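Lipopolysaccharide core heptose(I) kinase RfaP (Pseudomonas aeruginosa, PDB 6DFL) phosphorylates the first heptose of the lipopolysaccharide inner core using ATP, and also acts as a protein tyrosine kinase that autophosphorylates on its tyrosines. Local coordinates at residues R138-L143 / R221-R226; V125-W130 / L215-T220; A148-D153 / C167-H172; H172-V177 / D181-V186. One frame throughout, in Å; residues are numbered along the deposited sequence.

Contact 1 (R138-L143 / R221-R226); sequences RLKRAL and RRDKLR. With G9S (S-[2-({N-[(2S)-2-hydroxy-3,3-dimethyl-4-(phosphonooxy)butanoyl]-beta-alanyl}amino)ethyl] hexadecanethioate), chain C.
K140 and D223 cross at about a right angle in the gap between helices 137-156 and 221-232, where the axes of segments 138-143 and 221-226 approach to 10.3 Å. The lysine chain is extended, with CG anti to the backbone N (chi1 -178°), and this carries NZ to 2.7 Å from D223 OD2. It arrives on the syn side of the carboxylate but 34° out of its plane. The other oxygen, D223 OD1, forms a salt bridge 3.1 Å long with R226 NH1, one helical turn further on, so both oxygens are engaged by cations. R141 meets R226 differently: its CD lies over one face of the R226 guanidinium, 3.4 Å from R226 NE, and the two guanidinium planes are turned 51° apart. Their nearest nitrogens, R141 NH1 and R226 NH2, are 4.1 Å apart. On another side of helix 221-232, R221, K224 and L225 line the acyl-phosphopantetheine group, L225 CD2 coming to 3.6 Å from its C1. K140 and R226 also form salt bridges to acidic side chains of the chain of another protein, while R141 bonds to the backbone of that chain. D223 thus ties K140 and R226 into one salt-bridge network and would be expected to offset part of their charge, consistent with a basic patch that receives acidic side chains of the other protein's chain.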
# COMPACT_ATOMS: atom_id res chain seq x y z
N ARG A 138 4.41 -8.62 -13.81
CA ARG A 138 3.69 -9.38 -12.79
C ARG A 138 4.16 -9.00 -11.39
O ARG A 138 3.34 -8.86 -10.48
CB ARG A 138 3.85 -10.88 -13.04
CG ARG A 138 2.51 -11.61 -13.12
CD ARG A 138 2.64 -13.09 -13.49
NE ARG A 138 3.09 -13.89 -12.35
CZ ARG A 138 4.32 -14.38 -12.22
NH1 ARG A 138 4.63 -15.10 -11.15
NH2 ARG A 138 5.23 -14.14 -13.16
N LEU A 139 5.47 -8.81 -11.20
CA LEU A 139 5.95 -8.30 -9.92
C LEU A 139 5.30 -6.97 -9.59
O LEU A 139 4.84 -6.75 -8.46
CB LEU A 139 7.47 -8.13 -9.94
CG LEU A 139 7.94 -7.61 -8.59
CD1 LEU A 139 7.49 -8.56 -7.49
CD2 LEU A 139 9.45 -7.46 -8.57
N LYS A 140 5.23 -6.07 -10.56
CA LYS A 140 4.62 -4.77 -10.34
C LYS A 140 3.20 -4.92 -9.84
O LYS A 140 2.85 -4.45 -8.75
CB LYS A 140 4.68 -3.96 -11.63
CG LYS A 140 4.13 -2.57 -11.52
CD LYS A 140 4.13 -1.94 -12.89
CE LYS A 140 3.62 -0.54 -12.84
NZ LYS A 140 3.33 -0.10 -14.23
N ARG A 141 2.36 -5.62 -10.61
CA ARG A 141 0.95 -5.74 -10.26
C ARG A 141 0.76 -6.46 -8.92
O ARG A 141 -0.10 -6.08 -8.12
CB ARG A 141 0.20 -6.43 -11.39
CG ARG A 141 0.17 -5.60 -12.68
CD ARG A 141 -0.69 -6.29 -13.74
NE ARG A 141 0.07 -7.20 -14.60
CZ ARG A 141 0.45 -6.90 -15.84
NH1 ARG A 141 0.17 -5.71 -16.37
NH2 ARG A 141 1.13 -7.79 -16.54
N ALA A 142 1.59 -7.46 -8.63
CA ALA A 142 1.49 -8.11 -7.33
C ALA A 142 1.76 -7.14 -6.19
O ALA A 142 1.10 -7.22 -5.14
CB ALA A 142 2.47 -9.28 -7.27
N LEU A 143 2.71 -6.21 -6.36
CA LEU A 143 2.98 -5.22 -5.31
C LEU A 143 1.83 -4.22 -5.19
O LEU A 143 1.35 -3.94 -4.09
CB LEU A 143 4.30 -4.51 -5.58
CG LEU A 143 5.51 -5.39 -5.29
CD1 LEU A 143 6.75 -4.82 -5.93
CD2 LEU A 143 5.70 -5.52 -3.81
N ARG A 221 -3.09 3.60 -16.17
CA ARG A 221 -4.46 3.74 -15.69
C ARG A 221 -4.97 2.43 -15.15
O ARG A 221 -5.77 2.41 -14.21
CB ARG A 221 -5.38 4.24 -16.80
CG ARG A 221 -5.14 5.65 -17.23
CD ARG A 221 -5.85 5.90 -18.53
NE ARG A 221 -5.12 6.82 -19.38
CZ ARG A 221 -5.06 6.72 -20.71
NH1 ARG A 221 -5.67 5.71 -21.33
NH2 ARG A 221 -4.38 7.61 -21.41
N ARG A 222 -4.49 1.32 -15.70
CA ARG A 222 -5.02 0.03 -15.30
C ARG A 222 -4.38 -0.47 -14.02
O ARG A 222 -5.05 -1.15 -13.22
CB ARG A 222 -4.85 -0.98 -16.45
CG ARG A 222 -5.94 -0.82 -17.49
CD ARG A 222 -5.48 -1.15 -18.89
NE ARG A 222 -4.81 -0.00 -19.48
CZ ARG A 222 -3.51 0.06 -19.74
NH1 ARG A 222 -3.02 1.16 -20.27
NH2 ARG A 222 -2.72 -0.98 -19.47
N ASP A 223 -3.12 -0.14 -13.78
CA ASP A 223 -2.55 -0.42 -12.46
C ASP A 223 -3.33 0.29 -11.37
O ASP A 223 -3.41 -0.20 -10.25
CB ASP A 223 -1.08 -0.02 -12.42
CG ASP A 223 -0.25 -0.69 -13.49
OD1 ASP A 223 -0.52 -1.88 -13.84
OD2 ASP A 223 0.69 -0.03 -13.99
N LYS A 224 -3.93 1.44 -11.68
CA LYS A 224 -4.70 2.13 -10.66
C LYS A 224 -6.08 1.50 -10.47
O LYS A 224 -6.56 1.39 -9.33
CB LYS A 224 -4.82 3.63 -11.01
CG LYS A 224 -3.48 4.38 -11.08
CD LYS A 224 -3.66 5.77 -11.67
CE LYS A 224 -2.35 6.31 -12.22
NZ LYS A 224 -2.49 7.72 -12.67
N LEU A 225 -6.74 1.09 -11.56
CA LEU A 225 -8.00 0.34 -11.44
C LEU A 225 -7.78 -0.98 -10.72
O LEU A 225 -8.56 -1.35 -9.84
CB LEU A 225 -8.63 0.10 -12.81
CG LEU A 225 -8.93 1.34 -13.66
CD1 LEU A 225 -9.29 0.96 -15.08
CD2 LEU A 225 -10.04 2.14 -13.02
N ARG A 226 -6.73 -1.72 -11.09
CA ARG A 226 -6.35 -2.89 -10.30
C ARG A 226 -6.28 -2.54 -8.82
O ARG A 226 -6.82 -3.26 -7.98
CB ARG A 226 -5.00 -3.44 -10.77
CG ARG A 226 -5.06 -4.52 -11.82
CD ARG A 226 -3.74 -4.78 -12.51
NE ARG A 226 -3.94 -5.24 -13.88
CZ ARG A 226 -3.65 -4.53 -14.98
NH1 ARG A 226 -3.11 -3.32 -14.88
NH2 ARG A 226 -3.89 -5.04 -16.18
C1 G9S C . -9.35 5.60 -13.77
C2 G9S C . -8.97 6.03 -16.22
C3 G9S C . -9.03 6.99 -17.40
C4 G9S C . -10.41 7.53 -17.75
C5 G9S C . -12.77 7.05 -16.71
C6 G9S C . -13.41 4.93 -18.18
C7 G9S C . -14.17 4.65 -19.45
C8 G9S C . -12.01 4.38 -18.31
C10 G9S C . -8.40 7.07 -10.74
C11 G9S C . -8.10 8.18 -9.78
C12 G9S C . -7.07 7.85 -8.72
C13 G9S C . -6.39 6.50 -8.86
C14 G9S C . -6.64 5.50 -7.73
C15 G9S C . -5.54 5.35 -6.69
C16 G9S C . -4.31 4.55 -7.07
N2 G9S C . -9.40 6.48 -14.91
C19 G9S C . -8.03 5.49 -13.05
C20 G9S C . -14.13 4.24 -17.06
C21 G9S C . -3.53 3.86 -5.95
C22 G9S C . -2.07 3.58 -6.30
C23 G9S C . -1.11 3.29 -5.18
C24 G9S C . -0.42 1.94 -5.23
C25 G9S C . 0.74 1.65 -4.29
C26 G9S C . 1.72 0.54 -4.69
C27 G9S C . 2.92 0.95 -5.52
C28 G9S C . 4.00 -0.08 -5.68
C29 G9S C . 5.35 0.23 -5.12
C30 G9S C . -13.41 6.48 -17.98
N3 G9S C . -11.39 7.54 -16.63
O2 G9S C . -8.58 4.88 -16.39
O3 G9S C . -9.37 6.33 -10.60
O4 G9S C . -13.46 7.12 -15.69
O5 G9S C . -12.93 7.16 -19.09
O6 G9S C . -15.20 5.54 -19.76
O8 G9S C . -17.21 6.21 -21.13
O9 G9S C . -17.41 4.30 -19.51
P1 G9S C . -16.50 5.04 -20.47
S1 G9S C . -7.48 7.00 -12.26

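Contact 2 (V125-W130 / L215-T220); sequences VFSQDW and LDIGLT
The W130 indole takes the carbonyl oxygen of I217 at its edge, in the ring plane, and in the same plane F126 CE2 reaches the rim. One face carries S127 CB, 3.5 Å above the plane and over the ring centre. In the helical lobe of a protein-kinase-like fold, the end of helix 123-127 and the turn that follows meet the connection from helix 200-212 to helix 221-232. A backbone bond from W130 N to S127 O closes the turn and brings the two residues together; with W130 CG anti to the carbonyl carbon (chi1 -81°), the indole lies over S127 CB. Against I217 the tryptophan lies side by side, both side chains pointing the same way: W130 CB is 3.4 Å from I217 O, and W130 CE3 is 4.2 Å from I217 CB. The indole packs on K140 and L143 of helix 137-156, while I217 and L219 touch the acyl-phosphopantetheine, so the contact backs part of the ligand pocket. I217 holds CG2 anti to its carbonyl carbon, which directs that methyl to S127. There it sits 3.2 Å from S127 OG, a close approach to a hydroxyl whose hydrogen bond is made elsewhere, with L123 O.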
# COMPACT_ATOMS: atom_id res chain seq x y z
N VAL A 125 11.80 3.70 -2.49
CA VAL A 125 13.15 3.37 -2.94
C VAL A 125 13.09 2.25 -3.97
O VAL A 125 13.68 2.34 -5.05
CB VAL A 125 14.02 2.98 -1.73
CG1 VAL A 125 15.35 2.43 -2.19
CG2 VAL A 125 14.22 4.20 -0.84
N PHE A 126 12.37 1.18 -3.64
CA PHE A 126 12.27 0.04 -4.55
C PHE A 126 11.75 0.43 -5.92
O PHE A 126 12.19 -0.12 -6.93
CB PHE A 126 11.38 -1.04 -3.95
CG PHE A 126 11.45 -2.32 -4.70
CD1 PHE A 126 12.54 -3.15 -4.55
CD2 PHE A 126 10.43 -2.70 -5.57
CE1 PHE A 126 12.61 -4.35 -5.24
CE2 PHE A 126 10.51 -3.88 -6.25
CZ PHE A 126 11.59 -4.71 -6.09
N SER A 127 10.81 1.37 -5.98
CA SER A 127 10.24 1.80 -7.25
C SER A 127 10.83 3.12 -7.75
O SER A 127 10.39 3.62 -8.79
CB SER A 127 8.72 1.93 -7.12
OG SER A 127 8.37 2.93 -6.18
N GLN A 128 11.81 3.68 -7.02
CA GLN A 128 12.56 4.88 -7.38
C GLN A 128 12.63 5.17 -8.87
O GLN A 128 12.33 6.30 -9.29
CB GLN A 128 13.99 4.75 -6.85
CG GLN A 128 14.44 5.84 -5.92
CD GLN A 128 15.77 5.51 -5.28
OE1 GLN A 128 16.24 4.36 -5.38
NE2 GLN A 128 16.39 6.49 -4.62
N ASP A 129 13.01 4.18 -9.67
CA ASP A 129 13.32 4.36 -11.09
C ASP A 129 12.61 3.34 -11.95
O ASP A 129 13.16 2.84 -12.93
CB ASP A 129 14.83 4.31 -11.33
CG ASP A 129 15.53 3.27 -10.45
OD1 ASP A 129 15.07 2.10 -10.45
OD2 ASP A 129 16.52 3.65 -9.76
N TRP A 130 11.36 3.02 -11.60
CA TRP A 130 10.53 2.18 -12.46
C TRP A 130 10.20 2.88 -13.77
O TRP A 130 9.98 2.21 -14.79
CB TRP A 130 9.24 1.80 -11.75
CG TRP A 130 9.39 0.67 -10.81
CD1 TRP A 130 10.55 0.05 -10.44
CD2 TRP A 130 8.34 0.02 -10.09
NE1 TRP A 130 10.29 -0.95 -9.53
CE2 TRP A 130 8.94 -1.00 -9.31
CE3 TRP A 130 6.96 0.19 -10.04
CZ2 TRP A 130 8.19 -1.84 -8.48
CZ3 TRP A 130 6.22 -0.64 -9.22
CH2 TRP A 130 6.84 -1.64 -8.44
N LEU A 215 2.84 8.86 -7.81
CA LEU A 215 2.63 9.46 -9.12
C LEU A 215 3.80 9.30 -10.08
O LEU A 215 3.64 9.61 -11.27
CB LEU A 215 2.31 10.94 -8.98
CG LEU A 215 1.10 11.20 -8.10
CD1 LEU A 215 0.85 12.69 -7.98
CD2 LEU A 215 -0.15 10.45 -8.65
N ASP A 216 4.95 8.82 -9.62
CA ASP A 216 6.17 8.89 -10.40
C ASP A 216 6.79 7.52 -10.65
O ASP A 216 7.99 7.42 -10.90
CB ASP A 216 7.17 9.82 -9.69
CG ASP A 216 8.34 10.20 -10.56
OD1 ASP A 216 8.10 10.78 -11.65
OD2 ASP A 216 9.48 9.90 -10.17
N ILE A 217 6.00 6.46 -10.59
CA ILE A 217 6.55 5.13 -10.77
C ILE A 217 5.97 4.43 -12.00
O ILE A 217 6.17 3.23 -12.18
CB ILE A 217 6.36 4.28 -9.51
CG1 ILE A 217 4.86 4.05 -9.25
CG2 ILE A 217 7.04 4.93 -8.31
CD1 ILE A 217 4.59 3.28 -8.00
N GLY A 218 5.29 5.17 -12.87
CA GLY A 218 4.79 4.57 -14.09
C GLY A 218 3.57 3.68 -13.90
O GLY A 218 3.47 2.63 -14.54
N LEU A 219 2.65 4.07 -13.03
CA LEU A 219 1.39 3.34 -12.92
C LEU A 219 0.52 3.68 -14.11
O LEU A 219 0.15 4.84 -14.30
CB LEU A 219 0.67 3.68 -11.62
CG LEU A 219 1.40 3.38 -10.30
CD1 LEU A 219 0.58 3.75 -9.10
CD2 LEU A 219 1.84 1.94 -10.20
N THR A 220 0.17 2.65 -14.90
CA THR A 220 -0.80 2.83 -15.95
C THR A 220 -2.16 3.14 -15.33
O THR A 220 -2.36 2.99 -14.13
CB THR A 220 -0.90 1.58 -16.82
OG1 THR A 220 -1.73 0.60 -16.17
CG2 THR A 220 0.50 1.00 -17.07

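Contact 3 (A148-D153 / C167-H172); sequences ARMVGD and CHFLLH
A selenium atom set at the rim of a phenyl ring is the striking feature here: SE of M150, a selenomethionine, stands 5.4 Å from the centroid of the F169 ring and 84° off its normal. This Met-aromatic contact is thus an edge approach, nearly in the ring plane, with SE of M150 nearest to F169 CD1 at 4.2 Å. V151, the next residue on the helix, supplies the second touch. Its CG2 meets F169 CZ at 3.7 Å, neither squarely over the face nor at the edge, and the two side chains cross at about a right angle. The phenyl group therefore reaches the helix with one side of its rim and its far end, and this spans backbones whose nearest CA atoms, those of M150 and F169, are 9.6 Å apart. M150 holds SE anti to its CA (chi2 -175°), which carries the selenium out from the helix toward the strand. Further packing surrounds it: M150 on L184 and V186, F169 on V186, and V151 on Y231 of helix 221-232. The side chain of F169 is about 9 Å from that of D163, the active-site residue by similarity. A long helix lying against the hairpin strands 169-172 and 184-186 that follow the probable catalytic loop is the arrangement of the C-terminal lobe of protein kinases, consistent with membership of that superfamily.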
# COMPACT_ATOMS: atom_id res chain seq x y z
N ALA A 148 -2.96 -2.61 -1.94
CA ALA A 148 -4.42 -2.56 -1.93
C ALA A 148 -5.00 -3.46 -0.85
O ALA A 148 -5.88 -3.03 -0.09
CB ALA A 148 -4.94 -2.92 -3.31
N ARG A 149 -4.46 -4.67 -0.68
CA ARG A 149 -5.01 -5.55 0.34
C ARG A 149 -4.72 -5.05 1.74
O ARG A 149 -5.58 -5.13 2.63
CB ARG A 149 -4.47 -6.97 0.17
CG ARG A 149 -5.18 -7.78 -0.91
CD ARG A 149 -4.76 -9.24 -0.90
NE ARG A 149 -3.31 -9.43 -0.91
CZ ARG A 149 -2.59 -9.69 -2.00
NH1 ARG A 149 -3.19 -9.78 -3.19
NH2 ARG A 149 -1.26 -9.85 -1.91
N MSE A 150 -3.51 -4.56 1.98
CA MSE A 150 -3.13 -4.19 3.33
C MSE A 150 -3.89 -2.97 3.77
O MSE A 150 -4.42 -2.92 4.87
CB MSE A 150 -1.65 -3.96 3.41
CG MSE A 150 -0.83 -5.23 3.28
SE MSE A 150 1.04 -4.76 3.58
CE MSE A 150 1.00 -4.26 5.45
N VAL A 151 -3.97 -1.98 2.87
CA VAL A 151 -4.66 -0.73 3.20
C VAL A 151 -6.15 -0.99 3.41
O VAL A 151 -6.72 -0.62 4.45
CB VAL A 151 -4.38 0.32 2.11
CG1 VAL A 151 -5.20 1.58 2.32
CG2 VAL A 151 -2.90 0.66 2.04
N GLY A 152 -6.79 -1.63 2.43
CA GLY A 152 -8.14 -2.13 2.65
C GLY A 152 -8.29 -2.87 3.96
O GLY A 152 -9.20 -2.58 4.74
N ASP A 153 -7.38 -3.82 4.23
CA ASP A 153 -7.45 -4.57 5.49
C ASP A 153 -7.31 -3.65 6.69
O ASP A 153 -8.07 -3.75 7.66
CB ASP A 153 -6.36 -5.65 5.52
CG ASP A 153 -6.86 -7.00 4.96
OD1 ASP A 153 -7.96 -7.04 4.39
OD2 ASP A 153 -6.13 -8.01 5.10
N CYS A 167 6.48 4.94 0.95
CA CYS A 167 7.70 4.73 1.72
C CYS A 167 7.42 4.07 3.07
O CYS A 167 8.33 3.48 3.66
CB CYS A 167 8.48 6.04 1.90
SG CYS A 167 7.69 7.46 2.65
N HIS A 168 6.18 4.10 3.57
CA HIS A 168 5.88 3.44 4.83
C HIS A 168 5.45 2.00 4.65
O HIS A 168 4.85 1.42 5.57
CB HIS A 168 4.84 4.24 5.60
CG HIS A 168 5.37 5.53 6.12
ND1 HIS A 168 4.63 6.68 6.15
CD2 HIS A 168 6.61 5.86 6.57
CE1 HIS A 168 5.37 7.67 6.63
NE2 HIS A 168 6.57 7.19 6.90
N PHE A 169 5.76 1.41 3.50
CA PHE A 169 5.55 -0.02 3.28
C PHE A 169 6.91 -0.65 3.02
O PHE A 169 7.62 -0.23 2.11
CB PHE A 169 4.59 -0.26 2.12
CG PHE A 169 3.20 0.15 2.42
CD1 PHE A 169 2.27 -0.78 2.91
CD2 PHE A 169 2.80 1.47 2.25
CE1 PHE A 169 1.00 -0.40 3.22
CE2 PHE A 169 1.51 1.85 2.57
CZ PHE A 169 0.61 0.91 3.05
N LEU A 170 7.26 -1.65 3.82
CA LEU A 170 8.56 -2.31 3.72
C LEU A 170 8.41 -3.59 2.92
O LEU A 170 7.58 -4.46 3.24
CB LEU A 170 9.12 -2.57 5.11
CG LEU A 170 9.47 -1.28 5.86
CD1 LEU A 170 10.44 -1.54 6.99
CD2 LEU A 170 10.01 -0.20 4.91
N LEU A 171 9.20 -3.70 1.86
CA LEU A 171 9.38 -4.96 1.16
C LEU A 171 10.50 -5.73 1.84
O LEU A 171 11.56 -5.17 2.15
CB LEU A 171 9.70 -4.71 -0.30
CG LEU A 171 10.14 -5.92 -1.09
CD1 LEU A 171 8.96 -6.87 -1.39
CD2 LEU A 171 10.77 -5.44 -2.36
N HIS A 172 10.27 -7.01 2.11
CA HIS A 172 11.22 -7.79 2.90
C HIS A 172 12.26 -8.44 1.99
O HIS A 172 11.91 -9.19 1.08
CB HIS A 172 10.49 -8.84 3.73
CG HIS A 172 9.89 -8.28 4.97
ND1 HIS A 172 10.60 -8.14 6.15
CD2 HIS A 172 8.66 -7.78 5.22
CE1 HIS A 172 9.82 -7.61 7.07
NE2 HIS A 172 8.64 -7.38 6.53

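Contact 4 (H172-V177 / D181-V186); sequences HTDKPV and DFRLSV
H172 ends the first strand of an antiparallel beta-hairpin, whose arms are strands 169-172 and 184-186, and it faces R183 and S185 of the returning arm. Its backbone N donates to R183 O at 3.1 Å, a backbone bond between the two arms of the hairpin. The imidazole is held in two further ways. At its edge, NE2 of H172 and OG of S185 share a hydrogen bond 2.6 Å long and nearly straight at 167°. On one of its faces the R183 guanidinium lies flat, stacked with centres 3.6 Å apart and planes only 11° from each other. The R183 chain leaves with CG between its backbone N and carbonyl carbon, then runs extended from CG to NE, which carries the guanidinium across the ring. Further along, D174 OD2 takes a bent hydrogen bond (132°) of 2.9 Å from R183 NH2, part of a salt bridge; the two planes are nearly coplanar, though OD2 is tilted from that of the guanidinium. At the exposed end, K175 NZ and D181 OD2 form a weak salt bridge at 3.3 Å, reached by a bent lysine chain. At V177 the chemistry turns apolar. F182 sends its ring to A142 and L143 of helix 137-156, and only its root remains beside the valine, with CG1 of V177 3.9 Å from CB of F182.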
# COMPACT_ATOMS: atom_id res chain seq x y z
N HIS A 172 10.27 -7.01 2.11
CA HIS A 172 11.22 -7.79 2.90
C HIS A 172 12.26 -8.44 1.99
O HIS A 172 11.91 -9.19 1.08
CB HIS A 172 10.49 -8.84 3.73
CG HIS A 172 9.89 -8.28 4.97
ND1 HIS A 172 10.60 -8.14 6.15
CD2 HIS A 172 8.66 -7.78 5.22
CE1 HIS A 172 9.82 -7.61 7.07
NE2 HIS A 172 8.64 -7.38 6.53
N THR A 173 13.54 -8.14 2.24
CA THR A 173 14.64 -8.59 1.40
C THR A 173 15.47 -9.70 2.03
O THR A 173 16.58 -9.98 1.57
CB THR A 173 15.56 -7.41 1.05
OG1 THR A 173 16.00 -6.79 2.26
CG2 THR A 173 14.83 -6.41 0.19
N ASP A 174 14.97 -10.34 3.09
CA ASP A 174 15.66 -11.51 3.63
C ASP A 174 15.62 -12.71 2.69
O ASP A 174 16.32 -13.69 2.94
CB ASP A 174 15.07 -11.89 4.99
CG ASP A 174 13.54 -11.83 5.01
OD1 ASP A 174 12.89 -12.55 4.20
OD2 ASP A 174 13.00 -11.07 5.84
N LYS A 175 14.81 -12.66 1.64
CA LYS A 175 14.71 -13.69 0.64
C LYS A 175 14.64 -13.01 -0.72
O LYS A 175 14.31 -11.82 -0.80
CB LYS A 175 13.47 -14.58 0.85
CG LYS A 175 13.65 -15.69 1.87
CD LYS A 175 12.36 -16.00 2.61
CE LYS A 175 11.19 -16.29 1.66
NZ LYS A 175 11.27 -17.62 0.98
N PRO A 176 14.96 -13.71 -1.80
CA PRO A 176 14.77 -13.12 -3.12
C PRO A 176 13.29 -12.83 -3.37
O PRO A 176 12.41 -13.59 -2.97
CB PRO A 176 15.31 -14.18 -4.09
CG PRO A 176 15.31 -15.43 -3.31
CD PRO A 176 15.56 -15.06 -1.89
N VAL A 177 13.04 -11.70 -4.01
CA VAL A 177 11.69 -11.20 -4.23
C VAL A 177 11.25 -11.57 -5.64
O VAL A 177 11.96 -11.30 -6.61
CB VAL A 177 11.65 -9.68 -4.01
CG1 VAL A 177 10.31 -9.12 -4.43
CG2 VAL A 177 11.93 -9.35 -2.55
N ASP A 181 6.27 -14.65 -4.50
CA ASP A 181 6.75 -14.79 -3.13
C ASP A 181 7.41 -13.47 -2.72
O ASP A 181 8.52 -13.15 -3.19
CB ASP A 181 7.71 -15.96 -3.03
CG ASP A 181 7.90 -16.42 -1.62
OD1 ASP A 181 6.92 -16.96 -1.05
OD2 ASP A 181 9.02 -16.24 -1.08
N PHE A 182 6.72 -12.70 -1.87
CA PHE A 182 7.22 -11.48 -1.25
C PHE A 182 6.28 -11.09 -0.13
O PHE A 182 5.07 -11.36 -0.20
CB PHE A 182 7.34 -10.33 -2.26
CG PHE A 182 6.02 -9.85 -2.79
CD1 PHE A 182 5.49 -10.41 -3.95
CD2 PHE A 182 5.31 -8.85 -2.16
CE1 PHE A 182 4.27 -9.97 -4.47
CE2 PHE A 182 4.09 -8.40 -2.67
CZ PHE A 182 3.57 -8.97 -3.83
N ARG A 183 6.81 -10.45 0.91
CA ARG A 183 5.97 -9.97 2.00
C ARG A 183 6.25 -8.51 2.30
O ARG A 183 7.40 -8.05 2.25
CB ARG A 183 6.14 -10.82 3.26
CG ARG A 183 7.54 -10.87 3.80
CD ARG A 183 7.61 -11.85 4.95
NE ARG A 183 8.93 -11.85 5.56
CZ ARG A 183 9.22 -11.31 6.74
NH1 ARG A 183 8.27 -10.73 7.46
NH2 ARG A 183 10.46 -11.36 7.19
N LEU A 184 5.18 -7.78 2.60
CA LEU A 184 5.22 -6.38 2.96
C LEU A 184 4.98 -6.23 4.46
O LEU A 184 4.44 -7.13 5.11
CB LEU A 184 4.18 -5.59 2.17
CG LEU A 184 4.41 -5.58 0.65
CD1 LEU A 184 3.41 -4.67 -0.04
CD2 LEU A 184 5.83 -5.16 0.30
N SER A 185 5.45 -5.11 5.01
CA SER A 185 5.04 -4.64 6.32
C SER A 185 4.75 -3.15 6.22
O SER A 185 5.49 -2.41 5.56
CB SER A 185 6.11 -4.88 7.38
OG SER A 185 6.44 -6.25 7.45
N VAL A 186 3.67 -2.73 6.85
CA VAL A 186 3.39 -1.30 6.96
C VAL A 186 4.07 -0.78 8.23
O VAL A 186 4.06 -1.45 9.27
CB VAL A 186 1.88 -1.03 6.99
CG1 VAL A 186 1.20 -1.84 8.11
CG2 VAL A 186 1.60 0.48 7.13

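How the contacts relate
Contact 3 lies in the core; contact 1 lies far from the centre, where the other protein's chain also covers it; contact 2 is buried beside the lipid pocket; contact 4 runs from a buried histidine out to exposed charged residues. Helix 137-156 serves both contact 1, with polar residues turned to a partner protein, and contact 3, with apolar ones turned to the sheet. Contacts 3 and 4 share H172, and their strands 169-172 and 184-186 are neighbours in one sheet, joined by a probable hydrogen bond from L170 N to S185 O. Contacts 1 and 2 meet where K140 NZ reaches G218 O. Salt bridges appear in contacts 1 and 4, while van der Waals packing dominates contacts 2 and 3.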